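Local coordinates for CDP-glucose-4,6-dehydratase (Yersinia pseudotuberculosis, PDB 1RKX), which catalyses the NAD-dependent conversion of CDP-D-glucose to CDP-4-keto-6-deoxy-D-glucose with loss of water, as a member of the short-chain dehydrogenase/reductase family, at residues C[187-199]-C[231-245]. Sequence-based numbering, arbitrary orientation.
Sequences AVATVRAGNVIGG and PWQHVLEPLSGYLLL. With NAD (nicotinamide-adenine-dinucleotide), chain G.
Ile-197 meets Trp-232 at about a right angle, with CG2 of Ile-197 lying 3.5 Å from CE3 of the indole and CD1 reaching CB of the same tryptophan. CB of Asn-195 comes to the same CE3 atom, and its amide lies across the ring of Pro-231. With chi1 near -41°, CG of Asn-195 stands beside its backbone N, which carries the amide over the proline. Strands 196-197 and 233-234 pair in parallel, with bonds extending to Asn-195 O and Val-235 N. Gln-233 N donates to Asn-195 O (3.1 Å), Ile-197 N to Gln-233 O (2.9 Å) and Val-235 N to Ile-197 O (2.7 Å, bent to 140°). ND1 of His-234 accepts from Leu-236 N almost straight and close to the ring plane, a capping bond at the turn that leads into the helix. Val-196 turns its N-H outward to the nicotinamide amide oxygen O7N of NAD (3.1 Å), consistent with the pairing holding this segment beside the nicotinamide.

Farther along, Val-191 sets CG2 over one face of Tyr-242, a CH-pi contact 3.7 Å from the ring centroid, while CG1 packs against CD2 of Leu-245. The tyrosine OH is hydrogen-bonded to NZ of Lys-21, of the NAD site, and a water joins it to Val-191 O. The 236-245 part of helix 236-251 runs nearly antiparallel (166°) to strand 187-192 of the parallel Rossmann-type sheet. This strand lies between strands 126-130 and 259-261, and Val-191 and Tyr-242 both touch Ile-130; helix 20-31 packs on Val-196 and Val-235, and helix 322-338 on Ile-197 and Trp-232.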
# COMPACT_ATOMS: atom_id res chain seq x y z
N ALA C 187 -11.96 -3.40 -26.91
CA ALA C 187 -10.84 -3.33 -25.98
C ALA C 187 -10.70 -1.86 -25.56
O ALA C 187 -10.32 -1.02 -26.37
CB ALA C 187 -9.56 -3.81 -26.66
N VAL C 188 -11.00 -1.58 -24.30
CA VAL C 188 -10.96 -0.22 -23.77
C VAL C 188 -9.80 0.07 -22.82
O VAL C 188 -9.57 -0.66 -21.86
CB VAL C 188 -12.28 0.09 -23.03
CG1 VAL C 188 -12.30 1.56 -22.59
CG2 VAL C 188 -13.47 -0.23 -23.93
N ALA C 189 -9.08 1.16 -23.08
CA ALA C 189 -7.95 1.54 -22.25
C ALA C 189 -7.91 3.03 -21.96
O ALA C 189 -8.59 3.83 -22.62
CB ALA C 189 -6.65 1.13 -22.94
N THR C 190 -7.14 3.41 -20.95
CA THR C 190 -6.97 4.82 -20.62
C THR C 190 -5.48 5.11 -20.75
O THR C 190 -4.65 4.22 -20.54
CB THR C 190 -7.44 5.19 -19.19
OG1 THR C 190 -6.81 4.33 -18.23
CG2 THR C 190 -8.96 5.07 -19.09
N VAL C 191 -5.14 6.34 -21.11
CA VAL C 191 -3.74 6.73 -21.25
C VAL C 191 -3.50 7.98 -20.41
O VAL C 191 -4.28 8.93 -20.43
CB VAL C 191 -3.35 6.96 -22.74
CG1 VAL C 191 -3.39 5.64 -23.48
CG2 VAL C 191 -4.29 7.96 -23.39
N ARG C 192 -2.40 7.96 -19.67
CA ARG C 192 -2.06 9.04 -18.77
C ARG C 192 -0.73 9.69 -19.15
O ARG C 192 0.31 9.02 -19.17
CB ARG C 192 -2.00 8.48 -17.35
CG ARG C 192 -3.25 7.67 -16.99
CD ARG C 192 -3.03 6.68 -15.85
NE ARG C 192 -4.21 5.84 -15.63
CZ ARG C 192 -4.25 4.81 -14.80
NH1 ARG C 192 -3.17 4.46 -14.11
NH2 ARG C 192 -5.37 4.12 -14.65
N ALA C 193 -0.77 10.98 -19.44
CA ALA C 193 0.43 11.72 -19.82
C ALA C 193 0.22 13.21 -19.56
O ALA C 193 -0.91 13.68 -19.49
CB ALA C 193 0.72 11.49 -21.31
N GLY C 194 1.32 13.94 -19.42
CA GLY C 194 1.20 15.37 -19.18
C GLY C 194 2.41 16.15 -19.66
O GLY C 194 3.31 15.58 -20.28
N ASN C 195 2.42 17.44 -19.38
CA ASN C 195 3.54 18.31 -19.76
C ASN C 195 3.89 18.19 -21.24
O ASN C 195 5.06 18.08 -21.61
CB ASN C 195 4.76 17.95 -18.93
CG ASN C 195 4.41 17.66 -17.48
OD1 ASN C 195 4.00 18.55 -16.74
ND2 ASN C 195 4.56 16.40 -17.08
N VAL C 196 2.87 18.22 -22.09
CA VAL C 196 3.08 18.09 -23.52
C VAL C 196 3.39 19.44 -24.16
O VAL C 196 2.69 20.43 -23.91
CB VAL C 196 1.83 17.48 -24.18
CG1 VAL C 196 2.05 17.34 -25.66
CG2 VAL C 196 1.52 16.13 -23.56
N ILE C 197 4.45 19.47 -24.96
CA ILE C 197 4.84 20.70 -25.64
C ILE C 197 5.08 20.43 -27.13
O ILE C 197 5.34 19.30 -27.54
CB ILE C 197 6.11 21.32 -25.01
CG1 ILE C 197 7.24 20.28 -24.97
CG2 ILE C 197 5.79 21.86 -23.62
CD1 ILE C 197 8.57 20.82 -24.47
N GLY C 198 5.00 21.49 -27.93
CA GLY C 198 5.21 21.34 -29.35
C GLY C 198 4.76 22.57 -30.12
O GLY C 198 4.17 23.49 -29.57
N GLY C 199 5.07 22.59 -31.41
CA GLY C 199 4.65 23.72 -32.21
C GLY C 199 3.14 23.67 -32.31
O GLY C 199 2.55 22.58 -32.35
N PRO C 231 8.36 17.03 -16.28
CA PRO C 231 8.79 16.06 -17.28
C PRO C 231 8.25 16.41 -18.67
O PRO C 231 7.35 15.76 -19.18
CB PRO C 231 8.25 14.74 -16.75
CG PRO C 231 7.02 15.15 -16.00
CD PRO C 231 7.46 16.41 -15.29
N TRP C 232 8.81 17.46 -19.26
CA TRP C 232 8.39 17.92 -20.58
C TRP C 232 8.63 16.87 -21.66
O TRP C 232 9.61 16.13 -21.62
CB TRP C 232 9.13 19.20 -20.96
CG TRP C 232 8.95 20.32 -19.98
CD1 TRP C 232 9.90 20.83 -19.14
CD2 TRP C 232 7.76 21.07 -19.74
NE1 TRP C 232 9.36 21.84 -18.38
CE2 TRP C 232 8.05 22.01 -18.73
CE3 TRP C 232 6.46 21.03 -20.28
CZ2 TRP C 232 7.09 22.91 -18.25
CZ3 TRP C 232 5.51 21.93 -19.80
CH2 TRP C 232 5.83 22.86 -18.80
N GLN C 233 7.72 16.81 -22.62
CA GLN C 233 7.85 15.87 -23.73
C GLN C 233 7.15 16.43 -24.97
O GLN C 233 6.11 17.09 -24.86
CB GLN C 233 7.24 14.51 -23.37
CG GLN C 233 5.78 14.58 -22.93
CD GLN C 233 5.23 13.24 -22.51
OE1 GLN C 233 4.19 13.16 -21.84
NE2 GLN C 233 5.91 12.16 -22.90
N HIS C 234 7.74 16.18 -26.13
CA HIS C 234 7.15 16.66 -27.37
C HIS C 234 5.81 15.94 -27.52
O HIS C 234 5.69 14.75 -27.18
CB HIS C 234 8.07 16.35 -28.55
CG HIS C 234 7.66 17.01 -29.83
ND1 HIS C 234 6.62 16.54 -30.61
CD2 HIS C 234 8.12 18.12 -30.45
CE1 HIS C 234 6.48 17.32 -31.66
NE2 HIS C 234 7.37 18.29 -31.59
N VAL C 235 4.82 16.65 -28.03
CA VAL C 235 3.48 16.11 -28.21
C VAL C 235 3.45 14.78 -28.97
O VAL C 235 2.60 13.93 -28.70
CB VAL C 235 2.56 17.14 -28.92
CG1 VAL C 235 3.12 17.52 -30.28
CG2 VAL C 235 1.14 16.58 -29.03
N LEU C 236 4.37 14.57 -29.90
CA LEU C 236 4.38 13.32 -30.65
C LEU C 236 4.81 12.10 -29.82
O LEU C 236 4.50 10.97 -30.19
CB LEU C 236 5.28 13.46 -31.88
CG LEU C 236 4.85 14.53 -32.89
CD1 LEU C 236 5.84 14.58 -34.04
CD2 LEU C 236 3.44 14.24 -33.40
N GLU C 237 5.50 12.33 -28.70
CA GLU C 237 5.94 11.22 -27.86
C GLU C 237 4.76 10.44 -27.27
O GLU C 237 4.63 9.24 -27.50
CB GLU C 237 6.86 11.75 -26.75
CG GLU C 237 8.09 12.50 -27.29
CD GLU C 237 9.30 11.61 -27.55
OE1 GLU C 237 9.15 10.49 -28.09
OE2 GLU C 237 10.43 12.04 -27.22
N PRO C 238 3.89 11.10 -26.49
CA PRO C 238 2.77 10.31 -25.96
C PRO C 238 1.84 9.83 -27.07
O PRO C 238 1.30 8.73 -27.00
CB PRO C 238 2.08 11.28 -24.99
CG PRO C 238 2.42 12.64 -25.56
CD PRO C 238 3.88 12.46 -25.93
N LEU C 239 1.67 10.65 -28.10
CA LEU C 239 0.80 10.27 -29.21
C LEU C 239 1.29 8.98 -29.87
O LEU C 239 0.48 8.13 -30.26
CB LEU C 239 0.71 11.39 -30.25
CG LEU C 239 -0.45 12.39 -30.04
CD1 LEU C 239 -0.44 12.94 -28.63
CD2 LEU C 239 -0.35 13.51 -31.07
N SER C 240 2.60 8.81 -29.98
CA SER C 240 3.13 7.59 -30.58
C SER C 240 2.71 6.42 -29.70
O SER C 240 2.40 5.34 -30.19
CB SER C 240 4.66 7.64 -30.71
OG SER C 240 5.31 7.70 -29.45
N GLY C 241 2.68 6.65 -28.39
CA GLY C 241 2.27 5.61 -27.46
C GLY C 241 0.79 5.29 -27.63
O GLY C 241 0.40 4.12 -27.59
N TYR C 242 -0.03 6.32 -27.81
CA TYR C 242 -1.47 6.13 -27.99
C TYR C 242 -1.74 5.30 -29.25
O TYR C 242 -2.59 4.41 -29.25
CB TYR C 242 -2.18 7.48 -28.16
CG TYR C 242 -2.07 8.45 -27.00
CD1 TYR C 242 -2.59 9.75 -27.11
CD2 TYR C 242 -1.43 8.10 -25.81
CE1 TYR C 242 -2.47 10.66 -26.07
CE2 TYR C 242 -1.31 9.02 -24.76
CZ TYR C 242 -1.82 10.29 -24.89
OH TYR C 242 -1.68 11.20 -23.87
N LEU C 243 -1.01 5.60 -30.32
CA LEU C 243 -1.17 4.88 -31.59
C LEU C 243 -0.74 3.42 -31.44
O LEU C 243 -1.44 2.52 -31.90
CB LEU C 243 -0.36 5.56 -32.70
CG LEU C 243 -0.83 6.95 -33.14
CD1 LEU C 243 0.25 7.62 -33.98
CD2 LEU C 243 -2.14 6.85 -33.91
N LEU C 244 0.40 3.21 -30.80
CA LEU C 244 0.91 1.86 -30.58
C LEU C 244 -0.09 1.05 -29.77
O LEU C 244 -0.37 -0.11 -30.08
CB LEU C 244 2.25 1.92 -29.83
CG LEU C 244 2.91 0.59 -29.49
CD1 LEU C 244 3.23 -0.17 -30.78
CD2 LEU C 244 4.18 0.85 -28.69
N LEU C 245 -0.64 1.66 -28.72
CA LEU C 245 -1.62 0.99 -27.88
C LEU C 245 -2.88 0.66 -28.67
O LEU C 245 -3.43 -0.43 -28.53
CB LEU C 245 -1.99 1.88 -26.68
CG LEU C 245 -3.10 1.36 -25.77
CD1 LEU C 245 -2.70 0.03 -25.15
CD2 LEU C 245 -3.38 2.39 -24.68
PA NAD G . -6.81 21.68 -25.99
O1A NAD G . -7.56 22.68 -25.20
O2A NAD G . -5.92 22.20 -27.06
O5B NAD G . -7.82 20.62 -26.66
C5B NAD G . -9.05 20.29 -25.98
C4B NAD G . -10.10 19.77 -26.96
O4B NAD G . -11.24 19.53 -26.10
C3B NAD G . -10.55 20.83 -27.96
O3B NAD G . -10.52 20.21 -29.26
C2B NAD G . -11.94 21.19 -27.46
O2B NAD G . -12.81 21.69 -28.51
C1B NAD G . -12.38 19.90 -26.83
N9A NAD G . -13.49 20.08 -25.90
C8A NAD G . -13.47 20.68 -24.67
N7A NAD G . -14.65 20.70 -24.07
C5A NAD G . -15.49 20.08 -24.97
C6A NAD G . -16.88 19.79 -24.93
N6A NAD G . -17.70 20.09 -23.94
N1A NAD G . -17.43 19.15 -26.00
C2A NAD G . -16.59 18.83 -27.05
N3A NAD G . -15.31 19.04 -27.20
C4A NAD G . -14.80 19.68 -26.11
O3 NAD G . -6.01 20.78 -25.00
PN NAD G . -4.98 19.54 -25.28
O1N NAD G . -3.70 20.01 -24.75
O2N NAD G . -4.95 19.26 -26.74
O5D NAD G . -5.57 18.39 -24.36
C5D NAD G . -6.02 17.20 -25.01
C4D NAD G . -6.46 16.18 -23.98
O4D NAD G . -5.24 15.82 -23.25
C3D NAD G . -7.45 16.61 -22.89
O3D NAD G . -8.21 15.46 -22.49
C2D NAD G . -6.51 17.07 -21.78
O2D NAD G . -7.19 17.06 -20.51
C1D NAD G . -5.43 16.02 -21.87
N1N NAD G . -4.19 16.44 -21.23
C2N NAD G . -3.31 17.37 -21.81
C3N NAD G . -2.01 17.71 -21.17
C7N NAD G . -1.12 18.65 -21.87
O7N NAD G . -0.03 18.90 -21.33
N7N NAD G . -1.43 19.22 -23.06
C4N NAD G . -1.72 17.16 -19.79
C5N NAD G . -2.77 16.22 -19.30
C6N NAD G . -3.87 15.89 -19.95
O HOH W 1 -3.26 11.30 -21.07